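Local coordinates for Phosphoglucomutase/phosphomannomutase family protein (Burkholderia thailandensis, PDB 3UW2) that probably catalyses intramolecular phosphoryl transfer on phosphosugars, as a metal-dependent member of the phosphohexose mutase family, at residues R193-V198 against D256-F261; L197-G202 against C219-L224; R212-L217 against T367-L372; V272-G277 against A383-L388. All coordinates share one frame; numbering follows the deposited sequence.

Interaction 1: residues R193-V198 against D256-F261; sequences RPLKLV and DAEIGF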
loop_
_atom_site.group_PDB
_atom_site.type_symbol
_atom_site.label_atom_id
_atom_site.label_comp_id
_atom_site.label_asym_id
_atom_site.label_seq_id
_atom_site.Cartn_x
_atom_site.Cartn_y
_atom_site.Cartn_z
ATOM N N ARG A 193 -15.803 -19.441 -12.178
ATOM C CA ARG A 193 -16.652 -18.946 -13.224
ATOM C C ARG A 193 -16.089 -17.578 -13.632
ATOM O O ARG A 193 -15.375 -16.953 -12.843
ATOM C CB ARG A 193 -18.121 -18.816 -12.763
ATOM C CG ARG A 193 -18.411 -17.756 -11.691
ATOM C CD ARG A 193 -19.906 -17.747 -11.322
ATOM N NE ARG A 193 -20.182 -16.766 -10.281
ATOM C CZ ARG A 193 -20.417 -15.467 -10.498
ATOM N NH1 ARG A 193 -20.456 -14.993 -11.720
ATOM N NH2 ARG A 193 -20.629 -14.632 -9.488
ATOM N N PRO A 194 -16.376 -17.122 -14.868
ATOM C CA PRO A 194 -16.036 -15.722 -15.189
ATOM C C PRO A 194 -16.912 -14.759 -14.417
ATOM O O PRO A 194 -18.071 -15.071 -14.068
ATOM C CB PRO A 194 -16.318 -15.593 -16.693
ATOM C CG PRO A 194 -17.079 -16.804 -17.091
ATOM C CD PRO A 194 -16.872 -17.874 -16.042
ATOM N N LEU A 195 -16.355 -13.598 -14.129
ATOM C CA LEU A 195 -17.075 -12.593 -13.416
ATOM C C LEU A 195 -16.877 -11.297 -14.228
ATOM O O LEU A 195 -15.750 -10.974 -14.640
ATOM C CB LEU A 195 -16.421 -12.496 -12.039
ATOM C CG LEU A 195 -17.166 -12.308 -10.719
ATOM C CD1 LEU A 195 -16.470 -13.015 -9.562
ATOM C CD2 LEU A 195 -17.170 -10.808 -10.454
ATOM N N LYS A 196 -17.935 -10.539 -14.437
ATOM C CA LYS A 196 -17.828 -9.303 -15.192
ATOM C C LYS A 196 -17.515 -8.165 -14.249
ATOM O O LYS A 196 -18.223 -7.981 -13.259
ATOM C CB LYS A 196 -19.122 -9.010 -15.972
ATOM C CG LYS A 196 -18.938 -7.823 -16.922
ATOM C CD LYS A 196 -19.961 -7.873 -18.024
ATOM C CE LYS A 196 -20.058 -6.509 -18.707
ATOM N NZ LYS A 196 -21.076 -6.657 -19.771
ATOM N N LEU A 197 -16.429 -7.456 -14.528
ATOM C CA LEU A 197 -15.864 -6.418 -13.621
ATOM C C LEU A 197 -15.803 -5.038 -14.255
ATOM O O LEU A 197 -15.556 -4.926 -15.444
ATOM C CB LEU A 197 -14.398 -6.702 -13.286
ATOM C CG LEU A 197 -13.718 -7.991 -13.050
ATOM C CD1 LEU A 197 -12.436 -7.618 -12.315
ATOM C CD2 LEU A 197 -14.651 -8.761 -12.149
ATOM N N VAL A 198 -15.975 -4.013 -13.434
ATOM C CA VAL A 198 -15.643 -2.651 -13.802
ATOM C C VAL A 198 -14.223 -2.454 -13.272
ATOM O O VAL A 198 -13.970 -2.734 -12.085
ATOM C CB VAL A 198 -16.652 -1.680 -13.159
ATOM C CG1 VAL A 198 -16.192 -0.228 -13.357
ATOM C CG2 VAL A 198 -18.013 -1.876 -13.828
ATOM N N ASP A 256 -24.264 -4.667 -16.716
ATOM C CA ASP A 256 -24.443 -5.904 -15.964
ATOM C C ASP A 256 -23.155 -6.446 -15.278
ATOM O O ASP A 256 -23.070 -7.658 -14.964
ATOM C CB ASP A 256 -25.059 -6.987 -16.854
ATOM C CG ASP A 256 -24.188 -7.314 -18.050
ATOM O OD1 ASP A 256 -23.099 -6.698 -18.218
ATOM O OD2 ASP A 256 -24.613 -8.189 -18.846
ATOM N N ALA A 257 -22.153 -5.584 -15.093
ATOM C CA ALA A 257 -20.974 -5.998 -14.380
ATOM C C ALA A 257 -21.413 -6.286 -12.965
ATOM O O ALA A 257 -22.439 -5.731 -12.502
ATOM C CB ALA A 257 -19.896 -4.919 -14.414
ATOM N N GLU A 258 -20.649 -7.117 -12.271
ATOM C CA GLU A 258 -21.044 -7.578 -10.900
ATOM C C GLU A 258 -20.285 -6.865 -9.782
ATOM O O GLU A 258 -20.839 -6.648 -8.732
ATOM C CB GLU A 258 -20.742 -9.059 -10.715
ATOM C CG GLU A 258 -21.387 -9.974 -11.749
ATOM C CD GLU A 258 -21.246 -11.459 -11.390
ATOM O OE1 GLU A 258 -21.553 -11.835 -10.250
ATOM O OE2 GLU A 258 -20.812 -12.258 -12.244
ATOM N N ILE A 259 -19.019 -6.517 -10.037
ATOM C CA ILE A 259 -18.097 -6.026 -9.020
ATOM C C ILE A 259 -17.230 -4.928 -9.628
ATOM O O ILE A 259 -16.871 -5.044 -10.795
ATOM C CB ILE A 259 -17.206 -7.225 -8.545
ATOM C CG1 ILE A 259 -18.044 -8.145 -7.596
ATOM C CG2 ILE A 259 -15.924 -6.795 -7.863
ATOM C CD1 ILE A 259 -18.556 -7.465 -6.329
ATOM N N GLY A 260 -16.878 -3.895 -8.838
ATOM C CA GLY A 260 -16.003 -2.812 -9.312
ATOM C C GLY A 260 -14.644 -2.795 -8.637
ATOM O O GLY A 260 -14.579 -2.936 -7.408
ATOM N N PHE A 261 -13.550 -2.727 -9.424
ATOM C CA PHE A 261 -12.182 -2.604 -8.826
ATOM C C PHE A 261 -11.603 -1.247 -9.249
ATOM O O PHE A 261 -11.658 -0.892 -10.412
ATOM C CB PHE A 261 -11.207 -3.638 -9.397
ATOM C CG PHE A 261 -11.380 -5.056 -8.889
ATOM C CD1 PHE A 261 -12.274 -5.376 -7.865
ATOM C CD2 PHE A 261 -10.570 -6.076 -9.432
ATOM C CE1 PHE A 261 -12.392 -6.695 -7.407
ATOM C CE2 PHE A 261 -10.698 -7.401 -9.009
ATOM C CZ PHE A 261 -11.593 -7.707 -7.968
HETATM O O HOH W 1 -20.733 -11.836 -14.675
#
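Arg-193 and Glu-258 form a bidentate, end-on salt bridge, NH1 of the arginine lying 2.8 Å from OE2 of the glutamate and NH2 3.0 Å from OE1, each oxygen using its syn lone pair. Guanidinium and carboxylate are nearly coplanar, 16° between planes, a geometry that restricts rotation of both groups. Arg-193 NH2 has a second acceptor in the carbonyl of Val-378. A water accepts from Lys-196 N and donates to Glu-258 OE2, adding a further hold on that oxygen. The second ion pair is monodentate, Lys-196 NZ to the syn side of Asp-256 OD1 at 2.6 Å; the lysine chain starts anti to the backbone N (chi1 -172°) and runs extended past Ala-257 to get there.

Backbone bonds follow. Glu-258 N donates to Lys-196 O at 2.8 Å, just before the regular pairing in which Val-198 N donates to Ile-259 O and Phe-261 N to Val-198 O at 2.7 Å. Ile-259 N, by contrast, is buried with no partner.

Apolar contacts fall on both faces of the sheet. Val-198 CG2 touches Ala-257 CB at 3.6 Å on one; on the other, Leu-197 CD1 meets Phe-261 CE2 obliquely at 3.7 Å, beneath helix 364-375. Leu-197 pairing with Ile-259 and Val-198 with Gly-260 identify the parallel junction of strands 197-200 and 259-263, the central pair in the four-stranded mixed sheet of the second alpha/beta/alpha domain.

Interaction 2: residues L197-G202 against C219-L224; sequences LVVDAG and CELVEL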
loop_
_atom_site.group_PDB
_atom_site.type_symbol
_atom_site.label_atom_id
_atom_site.label_comp_id
_atom_site.label_asym_id
_atom_site.label_seq_id
_atom_site.Cartn_x
_atom_site.Cartn_y
_atom_site.Cartn_z
ATOM N N LEU A 197 -16.429 -7.456 -14.528
ATOM C CA LEU A 197 -15.864 -6.418 -13.621
ATOM C C LEU A 197 -15.803 -5.038 -14.255
ATOM O O LEU A 197 -15.556 -4.926 -15.444
ATOM C CB LEU A 197 -14.398 -6.702 -13.286
ATOM C CG LEU A 197 -13.718 -7.991 -13.050
ATOM C CD1 LEU A 197 -12.436 -7.618 -12.315
ATOM C CD2 LEU A 197 -14.651 -8.761 -12.149
ATOM N N VAL A 198 -15.975 -4.013 -13.434
ATOM C CA VAL A 198 -15.643 -2.651 -13.802
ATOM C C VAL A 198 -14.223 -2.454 -13.272
ATOM O O VAL A 198 -13.970 -2.734 -12.085
ATOM C CB VAL A 198 -16.652 -1.680 -13.159
ATOM C CG1 VAL A 198 -16.192 -0.228 -13.357
ATOM C CG2 VAL A 198 -18.013 -1.876 -13.828
ATOM N N VAL A 199 -13.275 -2.093 -14.143
ATOM C CA VAL A 199 -11.876 -1.786 -13.685
ATOM C C VAL A 199 -11.563 -0.315 -14.011
ATOM O O VAL A 199 -11.624 0.097 -15.174
ATOM C CB VAL A 199 -10.885 -2.723 -14.360
ATOM C CG1 VAL A 199 -9.428 -2.348 -14.009
ATOM C CG2 VAL A 199 -11.187 -4.197 -13.987
ATOM N N ASP A 200 -11.316 0.464 -12.966
ATOM C CA ASP A 200 -10.959 1.901 -13.019
ATOM C C ASP A 200 -9.515 2.112 -12.552
ATOM O O ASP A 200 -9.173 1.869 -11.356
ATOM C CB ASP A 200 -11.892 2.697 -12.094
ATOM C CG ASP A 200 -11.688 4.250 -12.213
ATOM O OD1 ASP A 200 -10.547 4.699 -12.367
ATOM O OD2 ASP A 200 -12.645 5.039 -12.092
ATOM N N ALA A 201 -8.647 2.526 -13.482
ATOM C CA ALA A 201 -7.230 2.741 -13.186
ATOM C C ALA A 201 -6.915 4.267 -13.058
ATOM O O ALA A 201 -5.769 4.622 -12.873
ATOM C CB ALA A 201 -6.376 2.129 -14.290
ATOM N N GLY A 202 -7.902 5.165 -13.252
ATOM C CA GLY A 202 -7.620 6.615 -13.130
ATOM C C GLY A 202 -6.491 7.091 -14.051
ATOM O O GLY A 202 -5.789 8.020 -13.691
ATOM N N CYS A 219 -12.131 -12.991 -17.209
ATOM C CA CYS A 219 -13.184 -12.028 -16.921
ATOM C C CYS A 219 -13.420 -11.071 -18.074
ATOM O O CYS A 219 -12.464 -10.636 -18.770
ATOM C CB CYS A 219 -12.868 -11.225 -15.676
ATOM S SG CYS A 219 -12.798 -12.317 -14.241
ATOM N N GLU A 220 -14.686 -10.722 -18.224
ATOM C CA GLU A 220 -15.100 -9.606 -19.087
ATOM C C GLU A 220 -15.023 -8.314 -18.297
ATOM O O GLU A 220 -15.348 -8.276 -17.109
ATOM C CB GLU A 220 -16.533 -9.803 -19.639
ATOM C CG GLU A 220 -16.539 -10.622 -20.902
ATOM C CD GLU A 220 -17.957 -10.865 -21.414
ATOM O OE1 GLU A 220 -18.247 -12.035 -21.814
ATOM O OE2 GLU A 220 -18.774 -9.893 -21.400
ATOM N N LEU A 221 -14.571 -7.255 -18.946
ATOM C CA LEU A 221 -14.236 -6.015 -18.244
ATOM C C LEU A 221 -15.027 -4.851 -18.785
ATOM O O LEU A 221 -15.284 -4.814 -19.977
ATOM C CB LEU A 221 -12.760 -5.732 -18.403
ATOM C CG LEU A 221 -11.803 -6.820 -17.936
ATOM C CD1 LEU A 221 -10.396 -6.247 -18.061
ATOM C CD2 LEU A 221 -12.043 -7.344 -16.518
ATOM N N VAL A 222 -15.496 -3.973 -17.909
ATOM C CA VAL A 222 -15.942 -2.694 -18.359
ATOM C C VAL A 222 -14.838 -1.742 -17.863
ATOM O O VAL A 222 -14.688 -1.533 -16.680
ATOM C CB VAL A 222 -17.305 -2.235 -17.792
ATOM C CG1 VAL A 222 -17.665 -0.983 -18.552
ATOM C CG2 VAL A 222 -18.393 -3.281 -17.997
ATOM N N GLU A 223 -14.050 -1.198 -18.794
ATOM C CA GLU A 223 -12.903 -0.402 -18.432
ATOM C C GLU A 223 -13.201 1.107 -18.225
ATOM O O GLU A 223 -13.902 1.766 -19.043
ATOM C CB GLU A 223 -11.832 -0.591 -19.515
ATOM C CG GLU A 223 -11.439 -2.066 -19.656
ATOM C CD GLU A 223 -10.310 -2.303 -20.635
ATOM O OE1 GLU A 223 -9.416 -1.442 -20.789
ATOM O OE2 GLU A 223 -10.276 -3.389 -21.233
ATOM N N LEU A 224 -12.587 1.665 -17.189
ATOM C CA LEU A 224 -12.659 3.091 -16.943
ATOM C C LEU A 224 -11.246 3.644 -16.826
ATOM O O LEU A 224 -10.503 3.215 -15.947
ATOM C CB LEU A 224 -13.438 3.404 -15.641
ATOM C CG LEU A 224 -14.957 3.269 -15.706
ATOM C CD1 LEU A 224 -15.493 3.157 -14.263
ATOM C CD2 LEU A 224 -15.583 4.417 -16.484
#
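Leu-197 and Leu-221 lie side by side and point the same way, with CG of Leu-197 3.9 Å from CD2 of Leu-221. That same CD2 also reaches Val-199 CG2, 4.1 Å away, where the two side chains slant across each other; one leucine methyl therefore spans two residues of the neighbouring strand. Cys-219 CB adds a looser touch on Leu-197 CG. On this face, which also carries Val-199, helix 206-216 covers Leu-221 through Phe-214, while Leu-372 of helix 364-375 lies on Leu-197 and Cys-219.

The opposite face carries Val-198, Asp-200, Val-222 and Leu-224. Val-198 divides its branches: CG1, anti to the backbone N (chi1 171°), meets Leu-224 CD1 at 3.6 Å, whereas CG2 faces Val-222 CB.

Strand 197-200, helix 206-216 and strand 221-224 form a beta-alpha-beta crossover, and the two parallel strands that the helix connects run 21° apart in direction. Their ladder alternates: Leu-197 N to Glu-220 O, Val-222 N to Leu-197 O at 2.6 Å, Val-199 N to Val-222 O, Leu-224 N to Val-199 O, and finally Ala-201 N to Leu-224 O at 3.2 Å.

At the end of the strand, Asp-200 opens an Asx turn, its OD1 accepting from Gly-202 N at 2.8 Å, while OD2 is held by His-235 NE2. Asp-200 CB packs against Leu-224 CB at 3.9 Å.

Interaction 3: residues R212-L217 against T367-L372; sequences RLFKAL and TGARLL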
loop_
_atom_site.group_PDB
_atom_site.type_symbol
_atom_site.label_atom_id
_atom_site.label_comp_id
_atom_site.label_asym_id
_atom_site.label_seq_id
_atom_site.Cartn_x
_atom_site.Cartn_y
_atom_site.Cartn_z
ATOM N N ARG A 212 -5.116 -6.741 -18.801
ATOM C CA ARG A 212 -4.482 -7.950 -19.332
ATOM C C ARG A 212 -4.654 -9.134 -18.367
ATOM O O ARG A 212 -5.064 -10.223 -18.804
ATOM C CB ARG A 212 -2.996 -7.735 -19.549
ATOM C CG ARG A 212 -2.277 -8.960 -20.103
ATOM C CD ARG A 212 -0.801 -8.656 -20.419
ATOM N NE ARG A 212 -0.239 -9.962 -20.781
ATOM C CZ ARG A 212 1.032 -10.240 -21.031
ATOM N NH1 ARG A 212 1.939 -9.301 -21.013
ATOM N NH2 ARG A 212 1.349 -11.493 -21.361
ATOM N N LEU A 213 -4.335 -8.918 -17.092
ATOM C CA LEU A 213 -4.418 -9.986 -16.057
ATOM C C LEU A 213 -5.832 -10.523 -15.896
ATOM O O LEU A 213 -6.025 -11.741 -15.964
ATOM C CB LEU A 213 -3.875 -9.500 -14.690
ATOM C CG LEU A 213 -4.050 -10.417 -13.494
ATOM C CD1 LEU A 213 -3.233 -11.694 -13.779
ATOM C CD2 LEU A 213 -3.604 -9.748 -12.164
ATOM N N PHE A 214 -6.817 -9.633 -15.672
ATOM C CA PHE A 214 -8.163 -10.099 -15.409
ATOM C C PHE A 214 -8.805 -10.718 -16.669
ATOM O O PHE A 214 -9.597 -11.670 -16.571
ATOM C CB PHE A 214 -9.022 -9.008 -14.749
ATOM C CG PHE A 214 -8.424 -8.459 -13.464
ATOM C CD1 PHE A 214 -7.809 -9.308 -12.516
ATOM C CD2 PHE A 214 -8.496 -7.098 -13.192
ATOM C CE1 PHE A 214 -7.251 -8.811 -11.315
ATOM C CE2 PHE A 214 -7.923 -6.559 -12.035
ATOM C CZ PHE A 214 -7.315 -7.412 -11.069
ATOM N N LYS A 215 -8.418 -10.242 -17.869
ATOM C CA LYS A 215 -8.841 -10.969 -19.094
ATOM C C LYS A 215 -8.246 -12.363 -19.167
ATOM O O LYS A 215 -8.939 -13.313 -19.585
ATOM C CB LYS A 215 -8.590 -10.187 -20.409
ATOM C CG LYS A 215 -9.557 -9.039 -20.562
ATOM C CD LYS A 215 -9.305 -8.187 -21.807
ATOM C CE LYS A 215 -10.667 -7.599 -22.191
ATOM N NZ LYS A 215 -10.723 -6.658 -23.357
ATOM N N ALA A 216 -6.963 -12.465 -18.812
ATOM C CA ALA A 216 -6.265 -13.741 -18.749
ATOM C C ALA A 216 -6.929 -14.701 -17.728
ATOM O O ALA A 216 -6.882 -15.918 -17.897
ATOM C CB ALA A 216 -4.808 -13.532 -18.350
ATOM N N LEU A 217 -7.514 -14.169 -16.663
ATOM C CA LEU A 217 -8.258 -15.018 -15.715
ATOM C C LEU A 217 -9.662 -15.395 -16.258
ATOM O O LEU A 217 -10.365 -16.219 -15.663
ATOM C CB LEU A 217 -8.383 -14.329 -14.358
ATOM C CG LEU A 217 -7.030 -14.205 -13.647
ATOM C CD1 LEU A 217 -7.219 -13.417 -12.374
ATOM C CD2 LEU A 217 -6.438 -15.580 -13.367
ATOM N N THR A 367 -3.969 -8.839 -5.324
ATOM C CA THR A 367 -5.103 -8.890 -4.355
ATOM C C THR A 367 -6.411 -9.016 -5.167
ATOM O O THR A 367 -7.304 -9.774 -4.784
ATOM C CB THR A 367 -5.102 -7.591 -3.503
ATOM O OG1 THR A 367 -3.877 -7.555 -2.759
ATOM C CG2 THR A 367 -6.335 -7.475 -2.547
ATOM N N GLY A 368 -6.536 -8.253 -6.264
ATOM C CA GLY A 368 -7.722 -8.347 -7.104
ATOM C C GLY A 368 -7.956 -9.792 -7.562
ATOM O O GLY A 368 -9.061 -10.288 -7.523
ATOM N N ALA A 369 -6.899 -10.458 -8.005
ATOM C CA ALA A 369 -7.013 -11.809 -8.469
ATOM C C ALA A 369 -7.422 -12.739 -7.318
ATOM O O ALA A 369 -8.266 -13.634 -7.511
ATOM C CB ALA A 369 -5.682 -12.243 -9.093
ATOM N N ARG A 370 -6.867 -12.517 -6.118
ATOM C CA ARG A 370 -7.158 -13.393 -5.015
ATOM C C ARG A 370 -8.613 -13.163 -4.617
ATOM O O ARG A 370 -9.275 -14.091 -4.187
ATOM C CB ARG A 370 -6.226 -13.129 -3.817
ATOM C CG ARG A 370 -4.782 -13.660 -4.026
ATOM C CD ARG A 370 -4.736 -15.187 -4.030
ATOM N NE ARG A 370 -4.976 -15.734 -2.654
ATOM C CZ ARG A 370 -4.022 -16.120 -1.806
ATOM N NH1 ARG A 370 -2.705 -16.137 -2.172
ATOM N NH2 ARG A 370 -4.380 -16.588 -0.616
ATOM N N LEU A 371 -9.089 -11.919 -4.745
ATOM C CA LEU A 371 -10.501 -11.591 -4.360
ATOM C C LEU A 371 -11.435 -12.294 -5.388
ATOM O O LEU A 371 -12.383 -12.978 -5.012
ATOM C CB LEU A 371 -10.654 -10.076 -4.362
ATOM C CG LEU A 371 -12.068 -9.556 -4.062
ATOM C CD1 LEU A 371 -12.584 -10.193 -2.785
ATOM C CD2 LEU A 371 -12.055 -8.047 -3.967
ATOM N N LEU A 372 -11.117 -12.201 -6.692
ATOM C CA LEU A 372 -11.931 -12.900 -7.715
ATOM C C LEU A 372 -11.966 -14.445 -7.487
ATOM O O LEU A 372 -12.964 -15.096 -7.739
ATOM C CB LEU A 372 -11.412 -12.589 -9.116
ATOM C CG LEU A 372 -11.460 -11.166 -9.693
ATOM C CD1 LEU A 372 -10.699 -11.091 -10.990
ATOM C CD2 LEU A 372 -12.925 -10.850 -9.924
#
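Phe-214 packs on Leu-372 and on the backbone of Gly-368 and Ala-369, carrying most of the contact between helices 206-216 and 364-375; no hydrogen bond crosses between 212-217 and 367-372. Phe-214 CD1 touches Leu-372 CD1 at 3.7 Å, the two side chains crossing at about a right angle, and its CE1 comes obliquely within 3.7 Å of the backbone at Ala-369 N. CZ is 4.1 Å from Gly-368 CA, an approach that the lack of a side chain at Gly-368 permits. With CG anti to the carbonyl carbon (chi1 -56°), the ring leans off its own helix towards the other.

Smaller aliphatic touches complete the seam: Leu-217 CD1 reaches Ala-369 CB at 3.8 Å, and Leu-213 CD2 lies farther from the same methyl.

The local axes run nearly parallel, 24° apart, and approach no closer than 10.8 Å, a wide spacing that the aromatic ring and leucines bridge. The contact joins the second and third alpha/beta/alpha domains of the phosphohexose mutase fold. Phe-214 also sets its ring edge-to-face with Phe-261 of strand 259-263, Leu-217 packs on Val-186 of helix 178-186, and Leu-371 of the second helix turns to helix 282-296.

Interaction 4: residues V272-G277 against A383-L388; sequences VVTKDG and ALLNGL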
loop_
_atom_site.group_PDB
_atom_site.type_symbol
_atom_site.label_atom_id
_atom_site.label_comp_id
_atom_site.label_asym_id
_atom_site.label_seq_id
_atom_site.Cartn_x
_atom_site.Cartn_y
_atom_site.Cartn_z
ATOM N N VAL A 272 -12.568 -1.625 -3.739
ATOM C CA VAL A 272 -13.569 -2.649 -4.096
ATOM C C VAL A 272 -14.918 -2.060 -3.796
ATOM O O VAL A 272 -15.181 -1.597 -2.674
ATOM C CB VAL A 272 -13.406 -3.969 -3.241
ATOM C CG1 VAL A 272 -14.544 -4.967 -3.530
ATOM C CG2 VAL A 272 -12.039 -4.613 -3.467
ATOM N N VAL A 273 -15.774 -2.078 -4.816
ATOM C CA VAL A 273 -17.149 -1.558 -4.752
ATOM C C VAL A 273 -18.132 -2.683 -5.151
ATOM O O VAL A 273 -17.932 -3.379 -6.157
ATOM C CB VAL A 273 -17.351 -0.344 -5.752
ATOM C CG1 VAL A 273 -18.764 0.256 -5.677
ATOM C CG2 VAL A 273 -16.346 0.769 -5.475
ATOM N N THR A 274 -19.198 -2.837 -4.383
ATOM C CA THR A 274 -20.247 -3.763 -4.745
ATOM C C THR A 274 -21.198 -3.219 -5.838
ATOM O O THR A 274 -21.175 -2.036 -6.184
ATOM C CB THR A 274 -21.107 -4.176 -3.520
ATOM O OG1 THR A 274 -21.815 -3.027 -3.050
ATOM C CG2 THR A 274 -20.181 -4.735 -2.399
ATOM N N LYS A 275 -22.034 -4.121 -6.348
ATOM C CA LYS A 275 -23.003 -3.869 -7.376
ATOM C C LYS A 275 -23.929 -2.723 -6.929
ATOM O O LYS A 275 -24.229 -1.790 -7.719
ATOM C CB LYS A 275 -23.842 -5.164 -7.571
ATOM C CG LYS A 275 -24.975 -5.096 -8.625
ATOM C CD LYS A 275 -24.417 -4.979 -10.064
ATOM C CE LYS A 275 -25.576 -4.846 -11.089
ATOM N NZ LYS A 275 -24.938 -4.426 -12.385
ATOM N N ASP A 276 -24.391 -2.823 -5.680
ATOM C CA ASP A 276 -25.214 -1.790 -5.089
ATOM C C ASP A 276 -24.438 -0.578 -4.524
ATOM O O ASP A 276 -25.012 0.207 -3.742
ATOM C CB ASP A 276 -26.188 -2.389 -4.054
ATOM C CG ASP A 276 -25.464 -3.106 -2.877
ATOM O OD1 ASP A 276 -24.323 -3.578 -2.993
ATOM O OD2 ASP A 276 -26.096 -3.211 -1.814
ATOM N N GLY A 277 -23.170 -0.392 -4.934
ATOM C CA GLY A 277 -22.508 0.871 -4.632
ATOM C C GLY A 277 -21.821 1.008 -3.265
ATOM O O GLY A 277 -21.504 2.131 -2.814
ATOM N N ALA A 383 -23.507 -9.815 -2.151
ATOM C CA ALA A 383 -24.134 -10.307 -0.888
ATOM C C ALA A 383 -23.026 -10.853 0.048
ATOM O O ALA A 383 -23.003 -10.540 1.244
ATOM C CB ALA A 383 -25.236 -11.347 -1.157
ATOM N N LEU A 384 -22.084 -11.622 -0.511
ATOM C CA LEU A 384 -20.914 -12.128 0.241
ATOM C C LEU A 384 -20.116 -10.985 0.854
ATOM O O LEU A 384 -19.815 -11.003 2.037
ATOM C CB LEU A 384 -20.017 -12.999 -0.639
ATOM C CG LEU A 384 -18.823 -13.737 0.019
ATOM C CD1 LEU A 384 -19.267 -14.766 1.062
ATOM C CD2 LEU A 384 -17.922 -14.406 -0.993
ATOM N N LEU A 385 -19.823 -9.946 0.081
ATOM C CA LEU A 385 -19.056 -8.817 0.632
ATOM C C LEU A 385 -19.869 -8.004 1.636
ATOM O O LEU A 385 -19.383 -7.707 2.724
ATOM C CB LEU A 385 -18.594 -7.866 -0.488
ATOM C CG LEU A 385 -17.508 -8.472 -1.420
ATOM C CD1 LEU A 385 -17.452 -7.640 -2.687
ATOM C CD2 LEU A 385 -16.142 -8.487 -0.761
ATOM N N ASN A 386 -21.100 -7.656 1.284
ATOM C CA ASN A 386 -21.936 -6.867 2.202
ATOM C C ASN A 386 -22.194 -7.557 3.531
ATOM O O ASN A 386 -22.447 -6.892 4.529
ATOM C CB ASN A 386 -23.263 -6.391 1.565
ATOM C CG ASN A 386 -23.024 -5.291 0.501
ATOM O OD1 ASN A 386 -22.244 -4.349 0.730
ATOM N ND2 ASN A 386 -23.677 -5.421 -0.666
ATOM N N GLY A 387 -22.181 -8.877 3.533
ATOM C CA GLY A 387 -22.523 -9.586 4.740
ATOM C C GLY A 387 -21.321 -9.779 5.672
ATOM O O GLY A 387 -21.507 -10.277 6.759
ATOM N N LEU A 388 -20.108 -9.389 5.244
ATOM C CA LEU A 388 -18.951 -9.320 6.162
ATOM C C LEU A 388 -19.317 -8.479 7.373
ATOM O O LEU A 388 -20.173 -7.642 7.265
ATOM C CB LEU A 388 -17.721 -8.778 5.429
ATOM C CG LEU A 388 -17.094 -9.819 4.450
ATOM C CD1 LEU A 388 -16.249 -9.102 3.432
ATOM C CD2 LEU A 388 -16.236 -10.773 5.229
#
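Leu-385 packs against Val-272 and Thr-274 where edge strand 270-273 and the beta turn that follows meet helix 381-386, joining the second and third alpha/beta/alpha domains of the phosphohexose mutase fold. The buried part is apolar. Leu-385 CD1 stands 4.0 Å from Val-272 CG1, the two side chains crossing at about a right angle, and it lies equally near Thr-274 CG2. Ile-280 and Leu-375 extend this leucine's surroundings.

Towards solvent the chemistry turns polar and the contact thins to one exposed carboxylate, that of Asp-276, and the amide of Asn-386. They approach from opposite directions with planes 73° apart. Asn-386 ND2 donates to the syn lone pair of Asp-276 OD1, 3.0 Å away, with an N-H...O angle of 150°. Asp-276 CG sits between its backbone N and carbonyl carbon, an orientation that turns the carboxylate back over the type I turn from Thr-274 to Gly-277. The turn itself is closed by Gly-277 N to Thr-274 O. Asp-276 OD1 is thus gripped twice: besides the amide it accepts from Thr-274 OG1 at 2.6 Å, met on the anti side and 34° out of the carboxylate plane.

How the interactions relate
Interactions 1 and 2 share Leu-197 and Val-198 and flank strand 197-200 within one sheet, so both are chiefly ladders; interaction 1 adds ion pairs at its partly exposed loop end, whereas interaction 2 ends in the buried Asx turn at Asp-200. Interactions 3 and 4 instead join the second domain to the third and bury much less surface. Interaction 3 is buried and without hydrogen bonds; interaction 4 has a similar apolar side but finishes in a hydrogen bond at its solvent side. Leu-372 links interaction 3 to both 1 and 2 through its CD2, 3.5 Å from Leu-197 CD2, and Leu-371 CD2 lies 3.5 Å from Val-272 CG2, connecting interactions 3 and 4.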